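Local atomic coordinates of chitinase (Paenibacillus sp. FPU-7, PDB entry 5GZT), a protein that probably hydrolyses internal beta-1,4 linkages of chitin and chitodextrins at random, through two glycosyl hydrolase family 18 domains. Residues G71-Q85 with T92-V106. Numbering follows the deposited sequence.
Sequences GSFTDVDVAASANPQ and TIERLTVAASSKDAV. With NA (sodium ion), chain C.
Two successive coils of an N-terminal right-handed parallel beta-helix stack here, with Asp75 beside Arg95 and Val76 beside Leu96. Strands 75-78 and 95-98 run nearly parallel, 11° apart, in a ladder of backbone hydrogen bonds. Val76 N gives a nearly straight bond to Arg95 O (2.9 Å), and Thr97 N binds Val76 O.

Inside the coil, Val76 meets two residues. Val76 CG1, anti to the backbone N (chi1 176°), lies 3.8 Å from Leu96 CD1. Val76 CG2, on the other branch, lies 3.6 Å from Ile93 CG2. Leu86 of strand 85-89 also packs on Val76 and Leu96.

Outside, Asp75 and Arg95 form a salt bridge in the one of two modelled Arg95 conformers described here. The guanidinium takes the carboxylate side-on, with planes 64° apart. Arg95 NE reaches Asp75 OD1, on the syn side of that oxygen, at 2.7 Å. NH2 binds both Asp75 oxygens, each from above the carboxylate plane. Glu94 OE1 holds NH1 of Arg95 weakly. Losing the carboxylate to an alanine here would probably leave NE and NH2 of this conformer without their anionic mate, with the weak Glu94 bond remaining. A water bonds to Asp77 OD1, Arg95 O and Thr97 OG1.

At one end, Ser72 O binds a sodium ion at 2.4 Å; Glu44, Thr50 and Phe52 complete the site. At the other, the register slips by one residue through the loops. Pro84 CG rests 3.7 Å from Ser102 CB, and the buried Ser102 OG accepts a bond from Ala80 N at 3.1 Å.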
ATOM      1  N   GLY B  71      43.287 -37.148  25.301  1.00 37.20           N
ATOM      2  CA  GLY B  71      43.488 -35.725  25.335  1.00 39.27           C
ATOM      3  C   GLY B  71      42.831 -35.020  24.163  1.00 41.28           C
ATOM      4  O   GLY B  71      42.091 -35.640  23.383  1.00 35.21           O
ATOM      5  N   SER B  72      43.117 -33.718  24.077  1.00 39.63           N
ATOM      6  CA  SER B  72      42.554 -32.795  23.047  1.00 48.02           C
ATOM      7  C   SER B  72      43.666 -32.465  22.083  1.00 47.91           C
ATOM      8  O   SER B  72      44.635 -31.846  22.502  1.00 44.21           O
ATOM      9  CB  SER B  72      42.038 -31.501  23.658  1.00 46.13           C
ATOM     10  OG  SER B  72      41.253 -30.784  22.724  1.00 55.44           O
ATOM     11  N   PHE B  73      43.560 -32.918  20.817  1.00 43.60           N
ATOM     12  CA  PHE B  73      44.659 -32.782  19.879  1.00 35.99           C
ATOM     13  C   PHE B  73      44.224 -31.938  18.677  1.00 34.55           C
ATOM     14  O   PHE B  73      43.048 -31.690  18.437  1.00 31.55           O
ATOM     15  CB  PHE B  73      45.227 -34.135  19.476  1.00 36.73           C
ATOM     16  CG  PHE B  73      45.689 -34.981  20.625  1.00 38.99           C
ATOM     17  CD1 PHE B  73      44.792 -35.756  21.341  1.00 36.89           C
ATOM     18  CD2 PHE B  73      47.027 -35.036  20.969  1.00 38.03           C
ATOM     19  CE1 PHE B  73      45.223 -36.566  22.383  1.00 35.33           C
ATOM     20  CE2 PHE B  73      47.469 -35.824  22.045  1.00 39.32           C
ATOM     21  CZ  PHE B  73      46.562 -36.592  22.744  1.00 40.22           C
ATOM     22  N   THR B  74      45.202 -31.433  17.949  1.00 36.39           N
ATOM     23  CA  THR B  74      44.873 -30.605  16.774  1.00 38.12           C
ATOM     24  C   THR B  74      44.907 -31.529  15.544  1.00 34.59           C
ATOM     25  O   THR B  74      43.874 -32.073  15.169  1.00 35.69           O
ATOM     26  CB  THR B  74      45.848 -29.389  16.669  1.00 33.89           C
ATOM     27  OG1 THR B  74      47.202 -29.849  16.818  1.00 30.93           O
ATOM     28  CG2 THR B  74      45.551 -28.412  17.752  1.00 36.10           C
ATOM     29  N   ASP B  75      46.109 -31.712  14.990  1.00 33.20           N
ATOM     30  CA  ASP B  75      46.346 -32.469  13.806  1.00 35.10           C
ATOM     31  C   ASP B  75      47.045 -33.691  14.277  1.00 34.69           C
ATOM     32  O   ASP B  75      48.093 -33.604  14.947  1.00 33.89           O
ATOM     33  CB  ASP B  75      47.273 -31.754  12.786  1.00 35.29           C
ATOM     34  CG  ASP B  75      46.659 -30.491  12.209  1.00 36.32           C
ATOM     35  OD1 ASP B  75      45.619 -30.548  11.558  1.00 42.59           O
ATOM     36  OD2 ASP B  75      47.257 -29.437  12.347  1.00 36.67           O
ATOM     37  N   VAL B  76      46.488 -34.827  13.891  1.00 31.93           N
ATOM     38  CA  VAL B  76      47.121 -36.097  14.165  1.00 32.28           C
ATOM     39  C   VAL B  76      47.204 -36.801  12.846  1.00 28.96           C
ATOM     40  O   VAL B  76      46.182 -37.009  12.201  1.00 25.77           O
ATOM     41  CB  VAL B  76      46.286 -36.972  15.095  1.00 31.36           C
ATOM     42  CG1 VAL B  76      46.948 -38.349  15.287  1.00 31.17           C
ATOM     43  CG2 VAL B  76      46.057 -36.249  16.381  1.00 33.46           C
ATOM     44  N   ASP B  77      48.399 -37.286  12.568  1.00 28.30           N
ATOM     45  CA  ASP B  77      48.804 -37.767  11.298  1.00 33.02           C
ATOM     46  C   ASP B  77      49.387 -39.151  11.359  1.00 30.47           C
ATOM     47  O   ASP B  77      50.445 -39.312  11.995  1.00 27.73           O
ATOM     48  CB  ASP B  77      49.931 -36.831  10.831  1.00 41.47           C
ATOM     49  CG  ASP B  77      49.605 -36.164   9.608  1.00 48.47           C
ATOM     50  OD1 ASP B  77      48.734 -35.241   9.632  1.00 50.97           O
ATOM     51  OD2 ASP B  77      50.207 -36.639   8.647  1.00 58.64           O
ATOM     52  N   VAL B  78      48.799 -40.109  10.646  1.00 26.87           N
ATOM     53  CA  VAL B  78      49.287 -41.467  10.639  1.00 29.22           C
ATOM     54  C   VAL B  78      49.962 -41.612   9.278  1.00 36.07           C
ATOM     55  O   VAL B  78      49.285 -41.714   8.249  1.00 31.48           O
ATOM     56  CB  VAL B  78      48.149 -42.472  10.795  1.00 28.41           C
ATOM     57  CG1 VAL B  78      48.661 -43.871  10.868  1.00 29.40           C
ATOM     58  CG2 VAL B  78      47.266 -42.100  11.965  1.00 28.12           C
ATOM     59  N   ALA B  79      51.302 -41.688   9.298  1.00 35.92           N
ATOM     60  CA  ALA B  79      52.135 -41.631   8.100  1.00 40.04           C
ATOM     61  C   ALA B  79      53.223 -42.692   8.256  1.00 44.21           C
ATOM     62  O   ALA B  79      54.426 -42.378   8.352  1.00 38.16           O
ATOM     63  CB  ALA B  79      52.737 -40.220   8.014  1.00 38.99           C
ATOM     64  N   ALA B  80      52.799 -43.942   8.376  1.00 42.01           N
ATOM     65  CA  ALA B  80      53.708 -44.994   8.811  1.00 40.72           C
ATOM     66  C   ALA B  80      53.314 -46.244   8.079  1.00 43.18           C
ATOM     67  O   ALA B  80      52.154 -46.676   8.148  1.00 41.74           O
ATOM     68  CB  ALA B  80      53.649 -45.152  10.343  1.00 38.86           C
ATOM     69  N   SER B  81      54.255 -46.786   7.288  1.00 45.66           N
ATOM     70  CA  SER B  81      53.996 -47.994   6.453  1.00 39.99           C
ATOM     71  C   SER B  81      53.903 -49.317   7.208  1.00 38.86           C
ATOM     72  O   SER B  81      53.389 -50.327   6.662  1.00 40.22           O
ATOM     73  CB  SER B  81      55.056 -48.112   5.318  1.00 48.99           C
ATOM     74  OG  SER B  81      56.356 -48.360   5.853  1.00 49.68           O
ATOM     75  N   ALA B  82      54.338 -49.356   8.463  1.00 43.85           N
ATOM     76  CA  ALA B  82      54.373 -50.639   9.202  1.00 44.49           C
ATOM     77  C   ALA B  82      52.989 -51.030   9.803  1.00 46.05           C
ATOM     78  O   ALA B  82      52.878 -51.290  11.016  1.00 43.07           O
ATOM     79  CB  ALA B  82      55.475 -50.584  10.279  1.00 44.30           C
ATOM     80  N   ASN B  83      51.970 -51.137   8.941  1.00 44.59           N
ATOM     81  CA  ASN B  83      50.597 -51.541   9.354  1.00 47.92           C
ATOM     82  C   ASN B  83      50.156 -50.893  10.707  1.00 39.48           C
ATOM     83  O   ASN B  83      49.907 -51.578  11.701  1.00 36.20           O
ATOM     84  CB  ASN B  83      50.461 -53.064   9.370  1.00 52.82           C
ATOM     85  CG  ASN B  83      51.072 -53.709   8.119  1.00 65.16           C
ATOM     86  OD1 ASN B  83      50.701 -53.390   6.960  1.00 56.04           O
ATOM     87  ND2 ASN B  83      52.052 -54.586   8.346  1.00 65.20           N
ATOM     88  N   PRO B  84      50.122 -49.562  10.727  1.00 37.46           N
ATOM     89  CA  PRO B  84      49.971 -48.849  11.963  1.00 39.94           C
ATOM     90  C   PRO B  84      48.540 -49.019  12.531  1.00 37.80           C
ATOM     91  O   PRO B  84      47.615 -49.147  11.763  1.00 35.26           O
ATOM     92  CB  PRO B  84      50.266 -47.393  11.567  1.00 37.10           C
ATOM     93  CG  PRO B  84      49.911 -47.288  10.112  1.00 37.37           C
ATOM     94  CD  PRO B  84      50.084 -48.658   9.543  1.00 40.85           C
ATOM     95  N   GLN B  85      48.431 -49.085  13.858  1.00 36.09           N
ATOM     96  CA  GLN B  85      47.200 -48.891  14.578  1.00 34.37           C
ATOM     97  C   GLN B  85      47.360 -47.713  15.510  1.00 31.90           C
ATOM     98  O   GLN B  85      48.310 -47.680  16.292  1.00 37.52           O
ATOM     99  CB  GLN B  85      46.856 -50.109  15.416  1.00 33.02           C
ATOM    100  CG  GLN B  85      45.524 -49.952  16.166  1.00 30.72           C
ATOM    101  CD  GLN B  85      44.994 -51.301  16.618  1.00 35.07           C
ATOM    102  OE1 GLN B  85      45.036 -52.294  15.869  1.00 34.67           O
ATOM    103  NE2 GLN B  85      44.509 -51.362  17.844  1.00 37.13           N
ATOM    104  N   THR B  92      39.502 -35.587  22.035  1.00 33.97           N
ATOM    105  CA  THR B  92      39.116 -34.934  20.776  1.00 31.83           C
ATOM    106  C   THR B  92      40.336 -34.796  19.862  1.00 31.04           C
ATOM    107  O   THR B  92      41.458 -34.721  20.312  1.00 29.59           O
ATOM    108  CB  THR B  92      38.535 -33.533  20.992  1.00 34.53           C
ATOM    109  OG1 THR B  92      39.496 -32.764  21.746  1.00 31.42           O
ATOM    110  CG2 THR B  92      37.163 -33.584  21.648  1.00 36.91           C
ATOM    111  N   ILE B  93      40.083 -34.834  18.554  1.00 35.35           N
ATOM    112  CA  ILE B  93      41.114 -34.620  17.522  1.00 32.09           C
ATOM    113  C   ILE B  93      40.443 -33.744  16.482  1.00 31.06           C
ATOM    114  O   ILE B  93      39.352 -34.057  15.979  1.00 29.76           O
ATOM    115  CB  ILE B  93      41.652 -35.892  16.859  1.00 30.42           C
ATOM    116  CG1 ILE B  93      42.431 -36.786  17.831  1.00 30.79           C
ATOM    117  CG2 ILE B  93      42.618 -35.516  15.761  1.00 31.06           C
ATOM    118  CD1 ILE B  93      42.645 -38.213  17.318  1.00 30.55           C
ATOM    119  N   GLU B  94      41.055 -32.617  16.172  1.00 29.64           N
ATOM    120  CA  GLU B  94      40.461 -31.722  15.098  1.00 30.43           C
ATOM    121  C   GLU B  94      40.552 -32.371  13.726  1.00 24.45           C
ATOM    122  O   GLU B  94      39.586 -32.472  13.004  1.00 26.13           O
ATOM    123  CB  GLU B  94      41.138 -30.341  15.070  1.00 36.66           C
ATOM    124  CG  GLU B  94      40.596 -29.324  16.080  1.00 45.72           C
ATOM    125  CD  GLU B  94      41.576 -28.151  16.391  1.00 52.67           C
ATOM    126  OE1 GLU B  94      42.545 -27.894  15.640  1.00 62.88           O
ATOM    127  OE2 GLU B  94      41.368 -27.481  17.421  1.00 56.51           O
ATOM    128  N   ARG B  95      41.717 -32.823  13.376  1.00 26.81           N
ATOM    129  CA  ARG B  95      41.902 -33.368  12.050  0.50 27.44           C
ATOM    130  C   ARG B  95      42.802 -34.577  12.176  1.00 26.66           C
ATOM    131  O   ARG B  95      43.954 -34.501  12.597  1.00 27.20           O
ATOM    132  CB  ARG B  95      42.427 -32.284  11.063  0.50 25.81           C
ATOM    133  CG  ARG B  95      41.445 -31.108  10.818  0.50 25.14           C
ATOM    134  CD  ARG B  95      42.063 -29.799  10.230  0.50 24.21           C
ATOM    135  NE  ARG B  95      43.267 -29.416  10.974  0.50 24.65           N
ATOM    136  CZ  ARG B  95      43.303 -28.630  12.068  0.50 23.47           C
ATOM    137  NH1 ARG B  95      42.236 -28.060  12.580  0.50 23.45           N
ATOM    138  NH2 ARG B  95      44.436 -28.429  12.658  0.50 23.53           N
ATOM    139  N   LEU B  96      42.254 -35.709  11.801  1.00 27.20           N
ATOM    140  CA  LEU B  96      43.047 -36.918  11.849  1.00 26.48           C
ATOM    141  C   LEU B  96      43.200 -37.306  10.412  1.00 24.36           C
ATOM    142  O   LEU B  96      42.191 -37.396   9.692  1.00 23.21           O
ATOM    143  CB  LEU B  96      42.290 -38.005  12.623  1.00 27.77           C
ATOM    144  CG  LEU B  96      42.775 -39.448  12.700  1.00 30.96           C
ATOM    145  CD1 LEU B  96      44.223 -39.661  12.965  1.00 34.52           C
ATOM    146  CD2 LEU B  96      41.972 -40.164  13.813  1.00 32.29           C
ATOM    147  N   THR B  97      44.422 -37.634  10.007  1.00 24.81           N
ATOM    148  CA  THR B  97      44.710 -37.916   8.616  1.00 27.55           C
ATOM    149  C   THR B  97      45.466 -39.190   8.530  1.00 26.71           C
ATOM    150  O   THR B  97      46.453 -39.353   9.237  1.00 26.39           O
ATOM    151  CB  THR B  97      45.525 -36.730   7.984  1.00 28.31           C
ATOM    152  OG1 THR B  97      44.710 -35.537   7.960  1.00 28.43           O
ATOM    153  CG2 THR B  97      45.977 -37.101   6.558  1.00 28.64           C
ATOM    154  N   VAL B  98      45.005 -40.102   7.655  1.00 24.17           N
ATOM    155  CA  VAL B  98      45.661 -41.346   7.471  1.00 22.51           C
ATOM    156  C   VAL B  98      46.274 -41.272   6.056  1.00 26.53           C
ATOM    157  O   VAL B  98      45.570 -41.193   5.052  1.00 23.12           O
ATOM    158  CB  VAL B  98      44.685 -42.520   7.621  1.00 23.00           C
ATOM    159  CG1 VAL B  98      45.453 -43.796   7.540  1.00 23.37           C
ATOM    160  CG2 VAL B  98      43.896 -42.408   8.956  1.00 24.04           C
ATOM    161  N   ALA B  99      47.594 -41.339   6.000  1.00 28.50           N
ATOM    162  CA  ALA B  99      48.343 -41.122   4.758  1.00 26.94           C
ATOM    163  C   ALA B  99      48.331 -42.327   3.883  1.00 26.73           C
ATOM    164  O   ALA B  99      48.162 -43.463   4.357  1.00 27.15           O
ATOM    165  CB  ALA B  99      49.808 -40.759   5.099  1.00 30.03           C
ATOM    166  N   ALA B 100      48.639 -42.077   2.599  1.00 27.12           N
ATOM    167  CA  ALA B 100      48.660 -43.074   1.547  1.00 23.48           C
ATOM    168  C   ALA B 100      49.676 -44.144   1.825  1.00 24.58           C
ATOM    169  O   ALA B 100      49.556 -45.297   1.307  1.00 28.32           O
ATOM    170  CB  ALA B 100      48.986 -42.394   0.172  1.00 27.10           C
ATOM    171  N   SER B 101      50.711 -43.781   2.556  1.00 24.97           N
ATOM    172  CA  SER B 101      51.688 -44.788   2.963  1.00 31.12           C
ATOM    173  C   SER B 101      51.220 -45.826   4.023  1.00 31.92           C
ATOM    174  O   SER B 101      51.899 -46.855   4.203  1.00 29.80           O
ATOM    175  CB  SER B 101      52.930 -44.100   3.483  1.00 35.10           C
ATOM    176  OG  SER B 101      53.719 -43.670   2.387  1.00 43.78           O
ATOM    177  N   SER B 102      50.100 -45.581   4.719  1.00 30.78           N
ATOM    178  CA  SER B 102      49.818 -46.336   5.974  1.00 30.15           C
ATOM    179  C   SER B 102      49.003 -47.556   5.694  1.00 30.01           C
ATOM    180  O   SER B 102      47.808 -47.652   6.043  1.00 28.04           O
ATOM    181  CB  SER B 102      49.132 -45.460   6.979  1.00 27.53           C
ATOM    182  OG  SER B 102      49.950 -44.377   7.318  1.00 27.81           O
ATOM    183  N   LYS B 103      49.650 -48.482   5.021  1.00 28.88           N
ATOM    184  CA  LYS B 103      48.999 -49.668   4.499  1.00 35.22           C
ATOM    185  C   LYS B 103      48.305 -50.448   5.638  1.00 34.54           C
ATOM    186  O   LYS B 103      48.900 -50.641   6.690  1.00 33.04           O
ATOM    187  CB  LYS B 103      50.037 -50.575   3.827  1.00 40.08           C
ATOM    188  CG  LYS B 103      49.454 -51.827   3.188  1.00 50.80           C
ATOM    189  CD  LYS B 103      48.725 -51.534   1.874  1.00 60.32           C
ATOM    190  CE  LYS B 103      47.959 -52.766   1.368  1.00 65.51           C
ATOM    191  NZ  LYS B 103      48.826 -53.924   0.994  1.00 66.87           N
ATOM    192  N   ASP B 104      47.053 -50.858   5.410  1.00 33.71           N
ATOM    193  CA  ASP B 104      46.262 -51.624   6.418  1.00 38.31           C
ATOM    194  C   ASP B 104      46.096 -50.868   7.711  1.00 30.40           C
ATOM    195  O   ASP B 104      45.946 -51.467   8.765  1.00 31.64           O
ATOM    196  CB  ASP B 104      46.943 -52.960   6.745  1.00 41.21           C
ATOM    197  CG  ASP B 104      46.996 -53.913   5.563  1.00 45.37           C
ATOM    198  OD1 ASP B 104      46.066 -53.884   4.750  1.00 47.06           O
ATOM    199  OD2 ASP B 104      47.956 -54.733   5.497  1.00 47.49           O
ATOM    200  N   ALA B 105      46.150 -49.552   7.652  1.00 26.33           N
ATOM    201  CA  ALA B 105      45.936 -48.718   8.849  1.00 28.83           C
ATOM    202  C   ALA B 105      44.649 -49.146   9.648  1.00 27.91           C
ATOM    203  O   ALA B 105      43.652 -49.536   9.038  1.00 25.17           O
ATOM    204  CB  ALA B 105      45.854 -47.242   8.486  1.00 25.82           C
ATOM    205  N   VAL B 106      44.711 -49.121  10.985  1.00 28.94           N
ATOM    206  CA  VAL B 106      43.484 -49.312  11.803  1.00 28.51           C
ATOM    207  C   VAL B 106      43.434 -48.179  12.760  1.00 29.22           C
ATOM    208  O   VAL B 106      44.465 -47.881  13.407  1.00 27.43           O
ATOM    209  CB  VAL B 106      43.557 -50.626  12.648  1.00 30.43           C
ATOM    210  CG1 VAL B 106      42.337 -50.758  13.586  1.00 28.58           C
ATOM    211  CG2 VAL B 106      43.693 -51.838  11.712  1.00 30.43           C
TER
HETATM  212 NA    NA C4001      45.874 -30.476  24.053  1.00 50.48          NA
HETATM  213  O   HOH W   1      46.057 -34.202  10.295  1.00 34.63           O
HETATM  214  O   HOH W   2      47.455 -52.258  11.461  1.00 49.20           O